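Local structure of ARF GTPase-activating protein GIT1 (Rattus norvegicus, 6IUH) at residues Val16-Ile27 against Lys48-Leu59. The protein is named as a GTPase-activating protein for ARF small GTPases, and its C-terminal helical domain probably serves as a docking module for partner proteins. Residues are numbered along the deposited sequence; the frame is centred on the assembly and turned at random.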
loop_
_atom_site.group_PDB
_atom_site.type_symbol
_atom_site.label_atom_id
_atom_site.label_comp_id
_atom_site.label_asym_id
_atom_site.label_seq_id
_atom_site.Cartn_x
_atom_site.Cartn_y
_atom_site.Cartn_z
ATOM N N VAL A 16 1.023 -9.503 12.321
ATOM C CA VAL A 16 0.332 -8.697 11.320
ATOM C C VAL A 16 0.704 -7.227 11.467
ATOM O O VAL A 16 0.943 -6.538 10.475
ATOM C CB VAL A 16 -1.198 -8.858 11.416
ATOM C CG1 VAL A 16 -1.897 -7.950 10.416
ATOM C CG2 VAL A 16 -1.582 -10.299 11.168
ATOM N N ILE A 17 0.769 -6.754 12.709
ATOM C CA ILE A 17 1.168 -5.375 12.980
ATOM C C ILE A 17 2.581 -5.094 12.471
ATOM O O ILE A 17 2.828 -4.059 11.846
ATOM C CB ILE A 17 1.087 -5.054 14.486
ATOM C CG1 ILE A 17 -0.375 -4.963 14.926
ATOM C CG2 ILE A 17 1.809 -3.752 14.802
ATOM C CD1 ILE A 17 -0.552 -4.781 16.413
ATOM N N LEU A 18 3.502 -6.021 12.725
ATOM C CA LEU A 18 4.888 -5.866 12.287
ATOM C C LEU A 18 4.997 -5.717 10.771
ATOM O O LEU A 18 5.678 -4.818 10.277
ATOM C CB LEU A 18 5.738 -7.052 12.753
ATOM C CG LEU A 18 6.071 -7.110 14.246
ATOM C CD1 LEU A 18 6.918 -8.334 14.565
ATOM C CD2 LEU A 18 6.777 -5.837 14.691
ATOM N N LYS A 19 4.322 -6.593 10.034
ATOM C CA LYS A 19 4.385 -6.548 8.579
ATOM C C LYS A 19 3.618 -5.348 8.029
ATOM O O LYS A 19 3.997 -4.780 7.006
ATOM C CB LYS A 19 3.854 -7.850 7.975
ATOM C CG LYS A 19 4.724 -9.064 8.281
ATOM C CD LYS A 19 6.144 -8.877 7.773
ATOM C CE LYS A 19 7.029 -10.055 8.149
ATOM N NZ LYS A 19 7.189 -10.191 9.623
ATOM N N THR A 20 2.546 -4.962 8.712
ATOM C CA THR A 20 1.776 -3.788 8.316
ATOM C C THR A 20 2.612 -2.521 8.458
ATOM O O THR A 20 2.595 -1.653 7.586
ATOM C CB THR A 20 0.487 -3.642 9.151
ATOM O OG1 THR A 20 -0.371 -4.760 8.899
ATOM C CG2 THR A 20 -0.248 -2.361 8.789
ATOM N N GLU A 21 3.354 -2.422 9.556
ATOM C CA GLU A 21 4.174 -1.242 9.805
ATOM C C GLU A 21 5.313 -1.118 8.792
ATOM O O GLU A 21 5.749 -0.010 8.479
ATOM C CB GLU A 21 4.726 -1.264 11.232
ATOM C CG GLU A 21 3.670 -0.953 12.288
ATOM C CD GLU A 21 4.242 -0.864 13.690
ATOM O OE1 GLU A 21 5.431 -1.201 13.875
ATOM O OE2 GLU A 21 3.500 -0.454 14.607
ATOM N N GLN A 22 5.786 -2.247 8.274
ATOM C CA GLN A 22 6.788 -2.223 7.213
ATOM C C GLN A 22 6.165 -1.717 5.920
ATOM O O GLN A 22 6.796 -0.987 5.160
ATOM C CB GLN A 22 7.404 -3.607 7.002
ATOM C CG GLN A 22 8.389 -4.016 8.084
ATOM C CD GLN A 22 9.635 -3.151 8.091
ATOM O OE1 GLN A 22 10.085 -2.680 7.046
ATOM N NE2 GLN A 22 10.198 -2.933 9.274
ATOM N N VAL A 23 4.921 -2.108 5.675
ATOM C CA VAL A 23 4.200 -1.640 4.499
ATOM C C VAL A 23 3.934 -0.138 4.586
ATOM O O VAL A 23 4.175 0.591 3.626
ATOM C CB VAL A 23 2.864 -2.393 4.311
ATOM C CG1 VAL A 23 2.022 -1.722 3.243
ATOM C CG2 VAL A 23 3.119 -3.850 3.949
ATOM N N THR A 24 3.453 0.324 5.737
ATOM C CA THR A 24 3.113 1.739 5.894
ATOM C C THR A 24 4.360 2.621 5.875
ATOM O O THR A 24 4.338 3.713 5.312
ATOM C CB THR A 24 2.323 2.001 7.197
ATOM O OG1 THR A 24 3.084 1.553 8.325
ATOM C CG2 THR A 24 0.987 1.273 7.161
ATOM N N LYS A 25 5.442 2.140 6.477
ATOM C CA LYS A 25 6.709 2.870 6.469
ATOM C C LYS A 25 7.198 3.113 5.045
ATOM O O LYS A 25 7.635 4.214 4.707
ATOM C CB LYS A 25 7.780 2.113 7.257
ATOM C CG LYS A 25 9.091 2.878 7.388
ATOM C CD LYS A 25 10.195 2.019 7.986
ATOM C CE LYS A 25 10.610 0.909 7.034
ATOM N NZ LYS A 25 11.771 0.136 7.555
ATOM N N ASN A 26 7.121 2.074 4.218
ATOM C CA ASN A 26 7.571 2.159 2.835
ATOM C C ASN A 26 6.625 2.991 1.977
ATOM O O ASN A 26 7.059 3.698 1.067
ATOM C CB ASN A 26 7.731 0.759 2.239
ATOM C CG ASN A 26 8.916 0.009 2.822
ATOM O OD1 ASN A 26 9.913 0.613 3.219
ATOM N ND2 ASN A 26 8.814 -1.312 2.873
ATOM N N ILE A 27 5.331 2.905 2.267
ATOM C CA ILE A 27 4.352 3.757 1.604
ATOM C C ILE A 27 4.567 5.214 2.004
ATOM O O ILE A 27 4.469 6.118 1.172
ATOM C CB ILE A 27 2.911 3.331 1.936
ATOM C CG1 ILE A 27 2.590 2.002 1.251
ATOM C CG2 ILE A 27 1.917 4.402 1.503
ATOM C CD1 ILE A 27 1.203 1.471 1.561
ATOM N N LYS A 48 10.430 -1.853 -2.605
ATOM C CA LYS A 48 10.438 -2.057 -1.162
ATOM C C LYS A 48 9.016 -2.283 -0.660
ATOM O O LYS A 48 8.783 -3.073 0.257
ATOM C CB LYS A 48 11.082 -0.865 -0.453
ATOM C CG LYS A 48 12.554 -0.679 -0.794
ATOM C CD LYS A 48 13.105 0.630 -0.251
ATOM C CE LYS A 48 13.126 0.642 1.267
ATOM N NZ LYS A 48 13.733 1.894 1.801
ATOM N N ILE A 49 8.064 -1.587 -1.272
ATOM C CA ILE A 49 6.653 -1.780 -0.951
ATOM C C ILE A 49 6.186 -3.165 -1.392
ATOM O O ILE A 49 5.560 -3.893 -0.619
ATOM C CB ILE A 49 5.773 -0.703 -1.611
ATOM C CG1 ILE A 49 6.062 0.665 -0.994
ATOM C CG2 ILE A 49 4.296 -1.044 -1.468
ATOM C CD1 ILE A 49 5.326 1.797 -1.658
ATOM N N HIS A 50 6.501 -3.529 -2.633
ATOM C CA HIS A 50 6.101 -4.825 -3.175
ATOM C C HIS A 50 6.642 -5.969 -2.322
ATOM O O HIS A 50 5.964 -6.975 -2.113
ATOM C CB HIS A 50 6.578 -4.979 -4.622
ATOM C CG HIS A 50 6.001 -6.170 -5.320
ATOM N ND1 HIS A 50 6.610 -7.407 -5.311
ATOM C CD2 HIS A 50 4.867 -6.314 -6.047
ATOM C CE1 HIS A 50 5.877 -8.261 -6.005
ATOM N NE2 HIS A 50 4.815 -7.623 -6.461
ATOM N N LEU A 51 7.867 -5.805 -1.830
ATOM C CA LEU A 51 8.481 -6.791 -0.949
ATOM C C LEU A 51 7.746 -6.864 0.384
ATOM O O LEU A 51 7.479 -7.950 0.900
ATOM C CB LEU A 51 9.955 -6.458 -0.714
ATOM C CG LEU A 51 10.684 -7.316 0.323
ATOM C CD1 LEU A 51 10.702 -8.776 -0.103
ATOM C CD2 LEU A 51 12.099 -6.802 0.551
ATOM N N ALA A 52 7.422 -5.699 0.936
ATOM C CA ALA A 52 6.712 -5.629 2.206
ATOM C C ALA A 52 5.329 -6.256 2.081
ATOM O O ALA A 52 4.826 -6.866 3.026
ATOM C CB ALA A 52 6.603 -4.186 2.677
ATOM N N VAL A 53 4.722 -6.098 0.909
ATOM C CA VAL A 53 3.401 -6.652 0.642
ATOM C C VAL A 53 3.466 -8.175 0.554
ATOM O O VAL A 53 2.598 -8.873 1.085
ATOM C CB VAL A 53 2.803 -6.063 -0.657
ATOM C CG1 VAL A 53 1.673 -6.932 -1.185
ATOM C CG2 VAL A 53 2.316 -4.639 -0.417
ATOM N N THR A 54 4.508 -8.682 -0.101
ATOM C CA THR A 54 4.705 -10.124 -0.248
ATOM C C THR A 54 4.882 -10.805 1.108
ATOM O O THR A 54 4.330 -11.883 1.351
ATOM C CB THR A 54 5.929 -10.432 -1.140
ATOM O OG1 THR A 54 5.725 -9.869 -2.441
ATOM C CG2 THR A 54 6.139 -11.932 -1.270
ATOM N N GLU A 55 5.649 -10.169 1.988
ATOM C CA GLU A 55 5.894 -10.708 3.322
ATOM C C GLU A 55 4.635 -10.677 4.178
ATOM O O GLU A 55 4.397 -11.580 4.975
ATOM C CB GLU A 55 7.015 -9.936 4.020
ATOM C CG GLU A 55 8.381 -10.090 3.369
ATOM C CD GLU A 55 9.492 -9.461 4.190
ATOM O OE1 GLU A 55 9.207 -8.973 5.304
ATOM O OE2 GLU A 55 10.651 -9.457 3.724
ATOM N N MET A 56 3.831 -9.633 4.020
ATOM C CA MET A 56 2.583 -9.547 4.766
ATOM C C MET A 56 1.601 -10.602 4.267
ATOM O O MET A 56 0.946 -11.276 5.060
ATOM C CB MET A 56 1.970 -8.152 4.650
ATOM C CG MET A 56 0.707 -7.981 5.476
ATOM S SD MET A 56 0.050 -6.312 5.385
ATOM C CE MET A 56 -1.409 -6.476 6.422
ATOM N N ALA A 57 1.516 -10.751 2.950
ATOM C CA ALA A 57 0.625 -11.740 2.355
ATOM C C ALA A 57 1.012 -13.158 2.772
ATOM O O ALA A 57 0.153 -14.024 2.928
ATOM C CB ALA A 57 0.629 -11.612 0.837
ATOM N N SER A 58 2.309 -13.387 2.965
ATOM C CA SER A 58 2.805 -14.715 3.316
ATOM C C SER A 58 2.430 -15.127 4.741
ATOM O O SER A 58 2.573 -16.291 5.111
ATOM C CB SER A 58 4.325 -14.779 3.141
ATOM O OG SER A 58 4.984 -13.936 4.069
ATOM N N LEU A 59 1.954 -14.173 5.538
ATOM C CA LEU A 59 1.489 -14.467 6.892
ATOM C C LEU A 59 0.205 -15.282 6.867
ATOM O O LEU A 59 -0.121 -15.989 7.825
ATOM C CB LEU A 59 1.251 -13.178 7.679
ATOM C CG LEU A 59 2.455 -12.339 8.096
ATOM C CD1 LEU A 59 1.977 -11.155 8.916
ATOM C CD2 LEU A 59 3.446 -13.179 8.883
HETATM O O HOH W 1 5.687 -6.408 5.586
HETATM O O HOH W 2 10.537 -3.655 2.437
#
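Met56 enters helix 16-27 as a knob among Val16, Lys19, Thr20 and Val23, a compact example of how antiparallel helices of a bundle interlock. The axes approach to 8.7 Å at a signed crossing angle of -165°. With CG anti to the backbone N (chi1 -177°) and the chain extended beyond it, the methionine carries its CE over to Thr20, 3.2 Å from OG1. That hydroxyl donates to Val16 O from above the carbonyl plane, while Thr20 N reaches the same oxygen from the opposite face.

Further apolar contacts run along the seam. Val23 CG2 rests on Ala52 CB at 3.7 Å, where the small alanine lets the backbones come close, and Ile27 and Ile49 cross at about a right angle. Asn26 lays its CB on Ile49 CG1 (3.6 Å). Lys19 is used mainly for its hydrocarbon: CB lies against Met56 CB, CG meets Leu59 CD1 at 3.5 Å, and the bend at chi2 (-59°) carries CD and CE across the Glu55 side chain, with CE nearest OE1. Lys19 NZ stays 4.9 Å from Glu55 OE1, too far for a salt bridge, though the opposite charges probably still attract weakly. Cutting Lys19 back to alanine would probably open a gap beside Leu59 CD1 and take the lysine's charge from near Glu55.

No direct hydrogen bond joins the segments; water does the polar bridging. One molecule donates to both Lys19 O and Ala52 O, at 2.7 Å each, and a second donates to Lys48 O while weakly accepting from Asn26 ND2.

Within the four-helix bundle, of the kind found in focal-adhesion-targeting (FAT) domains, Ile17, Thr20, Glu21 and Thr24 meet apolar side chains of another protein's chain; Thr20, Ile27 and Met56 also touch helix 101-128, while Ile49 and Val53 pack on helix 67-87.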